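PDB 4QAN: uncharacterized protein from Ruminococcus gnavus, which is of unknown function but adopts a cystatin-like fold, as a divergent member of the NTF2-like superfamily, and can bind magnesium. Local coordinates for residues D44-C50 with Q204-Y210; A56-F61 with P79-Y83; E67-M71 with L177-T181; Q222-E226 with L307-I311; F228-I232 with L267-L271. All blocks are in the same frame, centred on the assembly; numbering follows the deposited sequence.

How the interactions relate
Interactions 1 and 5 are buried, 2 and 3 are partly buried, and 4 lies at the surface. Interactions 2 and 3 lie in the N-terminal half, and interaction 1 joins it to the linker toward helix 221-234; all involve loops and polar groups: interaction 1 uses an arginine and an asparagine, interaction 2 a serine and two waters, and interaction 3 a carboxylate pair beside leucines. Interactions 4 and 5 are hydrocarbon packing by two parts of helix 221-234, against a strand and a helix respectively; they meet where L307 CD2 lies 4.2 Å from I229 CG1. Interactions 2 and 3 touch through I59 CD1 and Y179 CE2 (3.7 Å). Interaction 1 encloses both along the chain, without touching either.

Interaction 1 of 5, residues D44-C50 with Q204-Y210; sequences DMALRGC and QLTGANY
The first segment opens in the short helix that begins at 43, and by C50 the chain has left it. Q204-Y210 has no regular secondary structure and passes beside the helix, with CA of M45 5.7 Å from CA of L205 and CA of R48 5.5 Å from CA of A208. R48 dominates: with chi1 m, chi2 and chi3 t and chi4 near -98°, its guanidinium lies between L205 CD1 over one face and A208 CA over the other. At its edge NH1 donates to T206 O (2.8 Å), while NE forms a salt bridge to OD2 of D44 (2.8 Å), one helical turn back and chi1 t. The aliphatic part of R48 is covered too, CB lying 3.7 Å from T206 CG2. N209, chi1 p, turns its amide to the L47 carbonyl, ND2 donating to L47 O (2.9 Å), which also accepts from C50 N (3.0 Å). Y210, chi1 p and chi2 -84°, lays its ring on L47 (chi1 m, chi2 t): CD1 of L47 stands 3.8 Å from the ring centroid, 7° off the normal, a CH-pi contact. The Y210 hydroxyl bonds to T252. Selenomethionine M45, all t, rests CG on L205 CD2 (3.8 Å). This is a short helix packed against the linker that runs on to helix 221-234, in a chain with a cystatin-like fold.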
# COMPACT_ATOMS: atom_id res chain seq x y z
N ASP A 44 7.12 -14.15 1.82
CA ASP A 44 6.34 -14.47 0.64
C ASP A 44 5.10 -15.27 1.04
O ASP A 44 3.97 -14.90 0.69
CB ASP A 44 7.19 -15.26 -0.36
CG ASP A 44 6.39 -15.74 -1.54
OD1 ASP A 44 6.09 -14.90 -2.41
OD2 ASP A 44 6.05 -16.95 -1.59
N MSE A 45 5.34 -16.35 1.79
CA MSE A 45 4.26 -17.20 2.30
C MSE A 45 3.22 -16.40 3.05
O MSE A 45 2.03 -16.55 2.79
CB MSE A 45 4.89 -18.30 3.16
CG MSE A 45 3.86 -19.34 3.55
SE MSE A 45 4.68 -20.60 4.82
CE MSE A 45 3.02 -21.57 5.21
N ALA A 46 3.68 -15.54 3.96
CA ALA A 46 2.82 -14.69 4.80
C ALA A 46 1.89 -13.80 3.99
O ALA A 46 0.70 -13.74 4.27
CB ALA A 46 3.67 -13.82 5.73
N LEU A 47 2.46 -13.09 3.02
CA LEU A 47 1.69 -12.20 2.15
C LEU A 47 0.51 -12.88 1.48
O LEU A 47 -0.59 -12.32 1.43
CB LEU A 47 2.60 -11.58 1.09
CG LEU A 47 3.52 -10.49 1.66
CD1 LEU A 47 4.53 -10.03 0.63
CD2 LEU A 47 2.70 -9.32 2.16
N ARG A 48 0.74 -14.08 0.96
CA ARG A 48 -0.28 -14.84 0.27
C ARG A 48 -1.48 -15.19 1.17
O ARG A 48 -2.59 -15.39 0.67
CB ARG A 48 0.33 -16.12 -0.30
CG ARG A 48 1.40 -15.84 -1.35
CD ARG A 48 2.45 -16.94 -1.39
NE ARG A 48 3.40 -16.75 -2.49
CZ ARG A 48 3.35 -17.35 -3.67
NH1 ARG A 48 2.37 -18.20 -3.98
NH2 ARG A 48 4.29 -17.09 -4.57
N GLY A 49 -1.24 -15.26 2.48
CA GLY A 49 -2.29 -15.51 3.45
C GLY A 49 -3.08 -14.30 3.91
O GLY A 49 -4.05 -14.44 4.66
N CYS A 50 -2.65 -13.10 3.49
CA CYS A 50 -3.34 -11.86 3.81
C CYS A 50 -4.41 -11.55 2.77
O CYS A 50 -4.32 -11.97 1.62
CB CYS A 50 -2.34 -10.70 3.88
SG CYS A 50 -0.99 -10.92 5.08
N GLN A 204 2.70 -25.57 2.29
CA GLN A 204 2.54 -25.21 0.90
C GLN A 204 2.37 -23.70 0.94
O GLN A 204 2.26 -23.12 2.02
CB GLN A 204 1.29 -25.82 0.27
CG GLN A 204 0.87 -27.20 0.78
CD GLN A 204 1.78 -28.31 0.29
OE1 GLN A 204 3.00 -28.20 0.39
NE2 GLN A 204 1.18 -29.38 -0.24
N LEU A 205 2.33 -23.08 -0.23
CA LEU A 205 1.87 -21.70 -0.36
C LEU A 205 0.48 -21.72 -0.96
O LEU A 205 0.05 -22.71 -1.56
CB LEU A 205 2.80 -20.91 -1.28
CG LEU A 205 4.29 -21.20 -1.17
CD1 LEU A 205 5.05 -20.31 -2.14
CD2 LEU A 205 4.76 -21.00 0.26
N THR A 206 -0.24 -20.63 -0.76
CA THR A 206 -1.49 -20.37 -1.45
C THR A 206 -1.19 -19.26 -2.47
O THR A 206 -0.03 -18.89 -2.67
CB THR A 206 -2.60 -19.98 -0.45
OG1 THR A 206 -3.89 -20.19 -1.04
CG2 THR A 206 -2.45 -18.50 0.02
N GLY A 207 -2.21 -18.74 -3.12
CA GLY A 207 -2.01 -17.95 -4.32
C GLY A 207 -1.21 -16.68 -4.15
O GLY A 207 -1.27 -16.04 -3.10
N ALA A 208 -0.47 -16.32 -5.20
CA ALA A 208 0.29 -15.08 -5.22
C ALA A 208 -0.68 -13.91 -5.28
O ALA A 208 -1.65 -13.95 -6.01
CB ALA A 208 1.23 -15.06 -6.41
N ASN A 209 -0.41 -12.85 -4.52
CA ASN A 209 -1.34 -11.74 -4.42
C ASN A 209 -0.67 -10.41 -4.16
O ASN A 209 -1.27 -9.53 -3.55
CB ASN A 209 -2.30 -12.02 -3.27
CG ASN A 209 -1.58 -12.15 -1.94
OD1 ASN A 209 -0.37 -12.39 -1.91
ND2 ASN A 209 -2.31 -11.98 -0.85
N TYR A 210 0.59 -10.28 -4.59
CA TYR A 210 1.33 -9.02 -4.50
C TYR A 210 2.23 -8.89 -5.72
O TYR A 210 2.44 -9.85 -6.44
CB TYR A 210 2.15 -8.99 -3.21
CG TYR A 210 3.27 -10.02 -3.11
CD1 TYR A 210 3.03 -11.32 -2.69
CD2 TYR A 210 4.58 -9.68 -3.43
CE1 TYR A 210 4.05 -12.26 -2.60
CE2 TYR A 210 5.60 -10.61 -3.35
CZ TYR A 210 5.33 -11.89 -2.94
OH TYR A 210 6.35 -12.79 -2.86

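Interaction 2 of 5, residues A56-F61 with P79-Y83; sequences ALQINF and PTSDY
S81 overlaps the last residues of helix 52-58, its CA only 4.3 Å from CA of L57 and its CB 3.3 Å from L57 O. With chi1 p, its OG donates to I59 O (2.7 Å), the carbonyl of the first residue to leave the helix; S81 CA also makes a CA-H...O contact with L57 O (3.4 Å). A56-Q58 are helical, I59 is extended (phi/psi -50/137), and N60 is the N-cap of helix 61-67, its OD1 accepting from K63 N. Across from them, T80-D82 have helical phi/psi and form a tight turn in which P79 O accepts from both D82 N (3.1 Å) and Y83 N (2.9 Å). Two waters fill the gaps: one accepts from S81 N (3.1 Å) and lies 2.6 Å from A56 O, the other accepts from F61 N (2.8 Å) and donates to D82 OD2 (2.9 Å), D82 having chi1 m. F61, chi1 t, brings its ring to P79, CD2 to CB 4.2 Å. T80, chi1 m, puts CG2 4.0 Å from L57 CD2, while its hydroxyl bonds to T90. The turn packs against a helix-loop-helix junction (52-58 to 61-67), plain structural packing away from the metal site; next comes helix 87-108, whose T90 and M94 touch A56, while N60 hydrogen-bonds by its backbone to C135 at the end of helix 126-135.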
# COMPACT_ATOMS: atom_id res chain seq x y z
N ALA A 56 -8.85 -4.96 -0.95
CA ALA A 56 -8.68 -3.85 -1.90
C ALA A 56 -9.89 -3.67 -2.84
O ALA A 56 -10.30 -2.55 -3.11
CB ALA A 56 -7.40 -4.03 -2.71
N LEU A 57 -10.48 -4.76 -3.30
CA LEU A 57 -11.63 -4.71 -4.20
C LEU A 57 -13.01 -4.56 -3.51
O LEU A 57 -13.96 -4.11 -4.15
CB LEU A 57 -11.65 -5.94 -5.11
CG LEU A 57 -10.43 -6.08 -6.02
CD1 LEU A 57 -10.34 -7.49 -6.60
CD2 LEU A 57 -10.46 -5.04 -7.13
N GLN A 58 -13.09 -4.87 -2.21
CA GLN A 58 -14.37 -4.97 -1.50
C GLN A 58 -14.61 -3.96 -0.37
O GLN A 58 -15.76 -3.67 -0.03
CB GLN A 58 -14.52 -6.37 -0.89
CG GLN A 58 -14.37 -7.51 -1.88
CD GLN A 58 -15.52 -7.56 -2.84
OE1 GLN A 58 -16.64 -7.93 -2.47
NE2 GLN A 58 -15.27 -7.17 -4.09
N ILE A 59 -13.54 -3.43 0.22
CA ILE A 59 -13.67 -2.58 1.39
C ILE A 59 -14.71 -1.46 1.23
O ILE A 59 -14.77 -0.81 0.20
CB ILE A 59 -12.32 -1.99 1.85
CG1 ILE A 59 -12.46 -1.37 3.24
CG2 ILE A 59 -11.80 -0.96 0.85
CD1 ILE A 59 -11.16 -1.27 4.00
N ASN A 60 -15.53 -1.26 2.27
CA ASN A 60 -16.56 -0.23 2.30
C ASN A 60 -15.99 1.07 2.82
O ASN A 60 -15.72 1.20 4.02
CB ASN A 60 -17.72 -0.69 3.18
CG ASN A 60 -18.92 0.26 3.15
OD1 ASN A 60 -18.79 1.48 3.03
ND2 ASN A 60 -20.10 -0.31 3.30
N PHE A 61 -15.81 2.02 1.91
CA PHE A 61 -15.21 3.31 2.20
C PHE A 61 -15.92 4.01 3.36
O PHE A 61 -15.28 4.35 4.36
CB PHE A 61 -15.26 4.19 0.94
CG PHE A 61 -14.65 5.54 1.11
CD1 PHE A 61 -15.39 6.60 1.63
CD2 PHE A 61 -13.35 5.77 0.73
CE1 PHE A 61 -14.84 7.86 1.78
CE2 PHE A 61 -12.78 7.04 0.88
CZ PHE A 61 -13.53 8.08 1.41
N PRO A 79 -9.07 4.32 -2.84
CA PRO A 79 -10.39 3.71 -2.92
C PRO A 79 -10.64 2.82 -4.16
O PRO A 79 -11.51 3.09 -5.00
CB PRO A 79 -11.32 4.93 -2.90
CG PRO A 79 -10.54 5.98 -3.59
CD PRO A 79 -9.14 5.77 -3.11
N THR A 80 -9.88 1.73 -4.24
CA THR A 80 -9.92 0.82 -5.37
C THR A 80 -11.27 0.11 -5.48
O THR A 80 -11.71 -0.20 -6.57
CB THR A 80 -8.78 -0.21 -5.29
OG1 THR A 80 -7.55 0.43 -5.65
CG2 THR A 80 -9.00 -1.39 -6.21
N SER A 81 -11.91 -0.14 -4.35
CA SER A 81 -13.24 -0.77 -4.34
C SER A 81 -14.30 0.12 -5.00
O SER A 81 -15.31 -0.39 -5.46
CB SER A 81 -13.68 -1.08 -2.91
OG SER A 81 -13.85 0.11 -2.15
N ASP A 82 -14.09 1.44 -5.02
CA ASP A 82 -14.98 2.32 -5.78
C ASP A 82 -14.46 2.59 -7.18
O ASP A 82 -15.24 2.74 -8.10
CB ASP A 82 -15.18 3.64 -5.04
CG ASP A 82 -16.01 3.47 -3.77
OD1 ASP A 82 -17.17 3.02 -3.87
OD2 ASP A 82 -15.49 3.77 -2.69
N TYR A 83 -13.14 2.69 -7.34
CA TYR A 83 -12.55 3.02 -8.62
C TYR A 83 -11.36 2.12 -8.89
O TYR A 83 -10.29 2.31 -8.32
CB TYR A 83 -12.11 4.48 -8.62
CG TYR A 83 -13.17 5.43 -8.14
CD1 TYR A 83 -14.27 5.73 -8.94
CD2 TYR A 83 -13.09 6.03 -6.89
CE1 TYR A 83 -15.26 6.60 -8.51
CE2 TYR A 83 -14.08 6.91 -6.44
CZ TYR A 83 -15.16 7.19 -7.26
OH TYR A 83 -16.15 8.06 -6.84
O HOH W 1 -9.94 -0.23 -2.00
O HOH W 2 -16.74 2.10 -0.69

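Interaction 3 of 5, residues E67-M71 with L177-T181; sequences ELPGM and LLYET
Neither segment is a regular helix or strand beyond E67, the last residue of helix 61-67; L68-M71 and L177-E180 are each a type I beta turn, closed by M71 N to L68 O (3.0 Å) and E180 N to L177 O (3.1 Å). Their nearest CA atoms, of L68 and E180, are 7.2 Å apart, and no hydrogen bond crosses. L177 (chi1 m, chi2 t) comes first, its CD1 3.7 Å from E67 CG and 3.9 Å from L68 CD1. Y179 follows, chi1 m, with CB 4.0 Å from that same L68 CD1, which lies at the edge of its ring; its carbonyl O is 3.4 Å from CE of selenomethionine M71. The contact joins the loop after helix 61-67 to the loop between strands 167-172 and 187-188, an arrangement consistent with the cystatin-like fold of this protein. E180, chi1 m and chi2 t, folds back so that OE2 accepts from L177 N (3.1 Å), while its CG meets L68 CD2 (3.4 Å). The same OE2 lies 3.3 Å from E67 OE2, a like-charged pair reconciled by R128 of helix 126-135, which forms salt bridges to both. Last, T181 CG2 packs on M71 CE at 3.9 Å.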
# COMPACT_ATOMS: atom_id res chain seq x y z
N GLU A 67 -15.54 3.92 11.32
CA GLU A 67 -14.76 3.19 12.31
C GLU A 67 -13.40 3.85 12.66
O GLU A 67 -12.88 3.65 13.76
CB GLU A 67 -14.55 1.75 11.81
CG GLU A 67 -13.52 0.91 12.56
CD GLU A 67 -13.90 0.57 13.99
OE1 GLU A 67 -15.07 0.80 14.39
OE2 GLU A 67 -13.02 0.04 14.72
N LEU A 68 -12.82 4.63 11.74
CA LEU A 68 -11.50 5.24 11.97
C LEU A 68 -11.50 6.76 11.80
O LEU A 68 -10.75 7.30 10.98
CB LEU A 68 -10.49 4.62 11.00
CG LEU A 68 -10.49 3.10 10.87
CD1 LEU A 68 -9.62 2.67 9.70
CD2 LEU A 68 -10.02 2.44 12.16
N PRO A 69 -12.30 7.47 12.60
CA PRO A 69 -12.54 8.91 12.36
C PRO A 69 -11.31 9.82 12.50
O PRO A 69 -11.28 10.90 11.92
CB PRO A 69 -13.60 9.26 13.41
CG PRO A 69 -13.35 8.29 14.52
CD PRO A 69 -12.92 7.01 13.86
N GLY A 70 -10.32 9.38 13.28
CA GLY A 70 -9.07 10.12 13.47
C GLY A 70 -8.03 9.92 12.37
O GLY A 70 -7.00 10.59 12.37
N MSE A 71 -8.30 9.00 11.45
CA MSE A 71 -7.46 8.79 10.27
C MSE A 71 -7.65 10.01 9.42
O MSE A 71 -8.77 10.52 9.30
CB MSE A 71 -7.96 7.55 9.51
CG MSE A 71 -6.96 6.47 9.13
SE MSE A 71 -6.09 5.66 10.70
CE MSE A 71 -4.31 5.49 9.87
N LEU A 177 -9.02 -3.54 12.65
CA LEU A 177 -8.73 -3.31 11.25
C LEU A 177 -7.24 -3.11 11.05
O LEU A 177 -6.55 -2.54 11.90
CB LEU A 177 -9.46 -2.05 10.74
CG LEU A 177 -10.99 -2.06 10.63
CD1 LEU A 177 -11.45 -0.76 10.00
CD2 LEU A 177 -11.51 -3.25 9.83
N LEU A 178 -6.77 -3.55 9.89
CA LEU A 178 -5.39 -3.33 9.44
C LEU A 178 -4.91 -1.89 9.65
O LEU A 178 -3.75 -1.66 9.98
CB LEU A 178 -5.26 -3.71 7.97
CG LEU A 178 -3.87 -3.60 7.33
CD1 LEU A 178 -2.88 -4.53 8.02
CD2 LEU A 178 -3.95 -3.90 5.84
N TYR A 179 -5.79 -0.90 9.48
CA TYR A 179 -5.33 0.49 9.48
C TYR A 179 -5.38 1.15 10.84
O TYR A 179 -5.03 2.33 10.96
CB TYR A 179 -6.12 1.32 8.46
CG TYR A 179 -6.46 0.54 7.21
CD1 TYR A 179 -5.49 0.19 6.29
CD2 TYR A 179 -7.76 0.14 6.97
CE1 TYR A 179 -5.81 -0.53 5.16
CE2 TYR A 179 -8.09 -0.58 5.85
CZ TYR A 179 -7.12 -0.92 4.95
OH TYR A 179 -7.50 -1.64 3.85
N GLU A 180 -5.79 0.43 11.88
CA GLU A 180 -5.81 1.03 13.21
C GLU A 180 -4.39 1.19 13.72
O GLU A 180 -3.50 0.40 13.39
CB GLU A 180 -6.63 0.20 14.18
CG GLU A 180 -8.12 0.22 13.89
CD GLU A 180 -8.92 -0.59 14.87
OE1 GLU A 180 -8.53 -0.62 16.07
OE2 GLU A 180 -9.93 -1.20 14.46
N THR A 181 -4.17 2.23 14.52
CA THR A 181 -2.84 2.57 15.00
C THR A 181 -2.72 2.29 16.49
O THR A 181 -3.72 2.28 17.22
CB THR A 181 -2.55 4.06 14.77
OG1 THR A 181 -3.37 4.85 15.63
CG2 THR A 181 -2.82 4.44 13.32

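Interaction 4 of 5, residues Q222-E226 with L307-I311; sequences QRAVE and LIKVI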
# COMPACT_ATOMS: atom_id res chain seq x y z
N GLN A 222 13.41 14.82 -18.31
CA GLN A 222 12.10 15.28 -18.78
C GLN A 222 11.21 14.13 -19.29
O GLN A 222 10.02 14.08 -18.99
CB GLN A 222 12.24 16.34 -19.89
CG GLN A 222 12.87 17.66 -19.45
CD GLN A 222 14.36 17.75 -19.77
OE1 GLN A 222 15.07 16.73 -19.85
NE2 GLN A 222 14.84 18.98 -19.95
N ARG A 223 11.78 13.22 -20.07
CA ARG A 223 11.01 12.14 -20.67
C ARG A 223 10.54 11.14 -19.61
O ARG A 223 9.47 10.54 -19.73
CB ARG A 223 11.80 11.45 -21.78
CG ARG A 223 10.98 10.46 -22.59
CD ARG A 223 11.79 9.84 -23.69
NE ARG A 223 12.40 10.84 -24.56
CZ ARG A 223 13.35 10.59 -25.46
NH1 ARG A 223 13.82 9.36 -25.61
NH2 ARG A 223 13.82 11.57 -26.20
N ALA A 224 11.31 11.00 -18.55
CA ALA A 224 10.89 10.17 -17.42
C ALA A 224 9.61 10.72 -16.81
O ALA A 224 8.66 9.97 -16.56
CB ALA A 224 11.99 10.09 -16.37
N VAL A 225 9.59 12.04 -16.60
CA VAL A 225 8.45 12.74 -16.03
C VAL A 225 7.26 12.67 -16.99
O VAL A 225 6.13 12.41 -16.56
CB VAL A 225 8.80 14.22 -15.71
CG1 VAL A 225 7.58 14.99 -15.25
CG2 VAL A 225 9.90 14.27 -14.65
N GLU A 226 7.53 12.87 -18.28
CA GLU A 226 6.49 12.80 -19.32
C GLU A 226 5.80 11.43 -19.36
O GLU A 226 4.57 11.36 -19.41
CB GLU A 226 7.06 13.16 -20.69
CG GLU A 226 7.33 14.66 -20.86
CD GLU A 226 8.48 15.00 -21.84
OE1 GLU A 226 8.97 14.10 -22.56
OE2 GLU A 226 8.91 16.18 -21.88
N LEU A 307 0.69 17.63 -18.83
CA LEU A 307 1.91 18.32 -18.55
C LEU A 307 2.09 19.43 -19.62
O LEU A 307 2.06 19.18 -20.81
CB LEU A 307 3.03 17.27 -18.62
CG LEU A 307 4.29 17.39 -17.78
CD1 LEU A 307 4.01 17.59 -16.30
CD2 LEU A 307 5.08 16.12 -18.01
N ILE A 308 2.21 20.68 -19.19
CA ILE A 308 2.51 21.77 -20.11
C ILE A 308 4.02 21.84 -20.37
O ILE A 308 4.46 22.06 -21.50
CB ILE A 308 2.01 23.12 -19.56
CG1 ILE A 308 0.48 23.12 -19.47
CG2 ILE A 308 2.46 24.28 -20.45
CD1 ILE A 308 -0.07 24.20 -18.57
N LYS A 309 4.81 21.65 -19.32
CA LYS A 309 6.25 21.78 -19.39
C LYS A 309 6.92 21.09 -18.20
O LYS A 309 6.40 21.11 -17.08
CB LYS A 309 6.62 23.26 -19.40
CG LYS A 309 7.93 23.56 -20.10
CD LYS A 309 7.96 25.01 -20.55
CE LYS A 309 9.30 25.40 -21.14
NZ LYS A 309 9.27 26.84 -21.49
N VAL A 310 8.07 20.46 -18.46
CA VAL A 310 8.96 19.96 -17.42
C VAL A 310 10.21 20.85 -17.39
O VAL A 310 10.97 20.88 -18.35
CB VAL A 310 9.36 18.52 -17.72
CG1 VAL A 310 10.29 17.98 -16.62
CG2 VAL A 310 8.11 17.67 -17.86
N ILE A 311 10.40 21.58 -16.29
CA ILE A 311 11.37 22.68 -16.29
C ILE A 311 12.48 22.44 -15.28
O ILE A 311 12.19 22.22 -14.10
CB ILE A 311 10.69 24.01 -15.92
CG1 ILE A 311 9.45 24.23 -16.79
CG2 ILE A 311 11.67 25.15 -16.09
CD1 ILE A 311 8.58 25.36 -16.30
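The strand that meets this helix carries a classic beta bulge: I308 and K309 both face L328 of strand 322-331, I308 taking a helix-like phi/psi of -83/-41. The extra residue explains why L307 and V310, three positions apart, both direct CB to the helix. The two segments run obliquely, roughly antiparallel, at 143°, with axes 8.9 Å apart at closest. V225 (chi1 t) sits over the neighbouring L307 and V310 side chains, its CG1 3.9 Å from L307 CD2 and 3.8 Å from V310 CG2. Flanking it, Q222 CG touches V310 CG1 (3.8 Å), and E226 CA lies 3.8 Å from L307 CD2, so hydrocarbon parts of polar residues complete the seam near solvent. A helix packed on a curved sheet is consistent with the cystatin-like fold. Helix 221-234 also covers strand 334-344, where V225 meets Y340 and L342; on strand 322-331 Y325 touches Q222 and V310, and Y329 touches L307, while I308 and I311 pack on helix 371-378.

Interaction 5 of 5, residues F228-I232 with L267-L271; sequences FIYAI and LKTML
Helices 221-234 and 254-275, in what appears to be a second cystatin-like half, meet here at long range: over F228-I232 and L267-L271 the axes come no closer than 13.0 Å and cross at -70°, and the nearest CA atoms, of I232 and L271, are 9.1 Å apart. Long apolar side chains must therefore bridge the gap, and no hydrogen bond crosses it. Selenomethionine M270 (chi1 and chi2 t, chi3 p) is one bump: its CE enters a hollow made by F228 (chi1 t), I229 (m, m) and I232 (m, t), with F228 CE2 at 3.8 Å and I229 CD1 at 4.1 Å. I232 is its counterpart, reaching toward the groove between L267 and M270. L267 (t, p) places CD1 3.9 Å from F228 CZ, and L271 (m, t) closes the far side, CD2 to I232 CG2 3.8 Å. A240 of helix 237-242 touches both F228 and L267, while L89 of helix 87-108 packs on L267 and L271. At the tightest point I232 CD1 is 3.4 Å from M270 CE and 3.5 Å from L267 CD1.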
# COMPACT_ATOMS: atom_id res chain seq x y z
N PHE A 228 5.82 9.04 -17.03
CA PHE A 228 5.17 8.88 -15.73
C PHE A 228 3.76 9.48 -15.74
O PHE A 228 2.79 8.80 -15.41
CB PHE A 228 6.06 9.55 -14.67
CG PHE A 228 5.43 9.66 -13.29
CD1 PHE A 228 5.30 8.56 -12.47
CD2 PHE A 228 5.04 10.90 -12.80
CE1 PHE A 228 4.77 8.68 -11.20
CE2 PHE A 228 4.52 11.02 -11.52
CZ PHE A 228 4.38 9.90 -10.72
N ILE A 229 3.64 10.73 -16.18
CA ILE A 229 2.33 11.36 -16.33
C ILE A 229 1.44 10.67 -17.38
O ILE A 229 0.24 10.59 -17.22
CB ILE A 229 2.48 12.88 -16.60
CG1 ILE A 229 3.13 13.55 -15.37
CG2 ILE A 229 1.14 13.53 -16.95
CD1 ILE A 229 2.42 13.35 -14.05
N TYR A 230 2.03 10.16 -18.45
CA TYR A 230 1.27 9.43 -19.45
C TYR A 230 0.68 8.16 -18.85
O TYR A 230 -0.48 7.81 -19.12
CB TYR A 230 2.14 9.08 -20.66
CG TYR A 230 1.43 8.25 -21.74
CD1 TYR A 230 0.43 8.82 -22.53
CD2 TYR A 230 1.75 6.90 -21.95
CE1 TYR A 230 -0.22 8.07 -23.50
CE2 TYR A 230 1.11 6.14 -22.93
CZ TYR A 230 0.13 6.73 -23.70
OH TYR A 230 -0.51 6.00 -24.67
N ALA A 231 1.48 7.45 -18.06
CA ALA A 231 0.98 6.28 -17.32
C ALA A 231 -0.25 6.60 -16.44
O ALA A 231 -1.24 5.85 -16.42
CB ALA A 231 2.10 5.70 -16.46
N ILE A 232 -0.17 7.71 -15.73
CA ILE A 232 -1.28 8.20 -14.90
C ILE A 232 -2.53 8.48 -15.75
O ILE A 232 -3.63 8.03 -15.41
CB ILE A 232 -0.84 9.43 -14.07
CG1 ILE A 232 0.11 8.95 -12.96
CG2 ILE A 232 -2.04 10.16 -13.47
CD1 ILE A 232 0.84 10.02 -12.18
N LEU A 267 2.45 9.09 -4.64
CA LEU A 267 1.73 9.21 -5.90
C LEU A 267 0.26 9.51 -5.61
O LEU A 267 -0.28 10.53 -6.06
CB LEU A 267 1.92 7.94 -6.74
CG LEU A 267 1.13 7.75 -8.04
CD1 LEU A 267 1.04 9.03 -8.85
CD2 LEU A 267 1.73 6.63 -8.89
N LYS A 268 -0.37 8.64 -4.82
CA LYS A 268 -1.73 8.88 -4.31
C LYS A 268 -1.91 10.30 -3.79
O LYS A 268 -2.91 10.97 -4.07
CB LYS A 268 -2.04 7.92 -3.17
CG LYS A 268 -3.45 8.07 -2.61
CD LYS A 268 -3.68 7.27 -1.35
CE LYS A 268 -2.87 7.80 -0.19
NZ LYS A 268 -2.90 6.84 0.95
N THR A 269 -0.92 10.74 -3.04
CA THR A 269 -0.98 12.02 -2.42
C THR A 269 -1.01 13.12 -3.48
O THR A 269 -1.75 14.10 -3.36
CB THR A 269 0.18 12.16 -1.42
OG1 THR A 269 0.01 11.18 -0.39
CG2 THR A 269 0.23 13.55 -0.82
N MSE A 270 -0.22 12.93 -4.54
CA MSE A 270 -0.17 13.86 -5.65
C MSE A 270 -1.52 13.89 -6.35
O MSE A 270 -2.06 14.96 -6.59
CB MSE A 270 0.97 13.48 -6.60
CG MSE A 270 0.98 14.46 -7.78
SE MSE A 270 2.38 14.11 -9.10
CE MSE A 270 1.45 12.70 -10.11
N LEU A 271 -2.08 12.73 -6.67
CA LEU A 271 -3.39 12.69 -7.31
C LEU A 271 -4.45 13.36 -6.43
O LEU A 271 -5.32 14.08 -6.96
CB LEU A 271 -3.80 11.24 -7.61
CG LEU A 271 -2.82 10.42 -8.45
CD1 LEU A 271 -3.34 9.00 -8.57
CD2 LEU A 271 -2.58 11.02 -9.82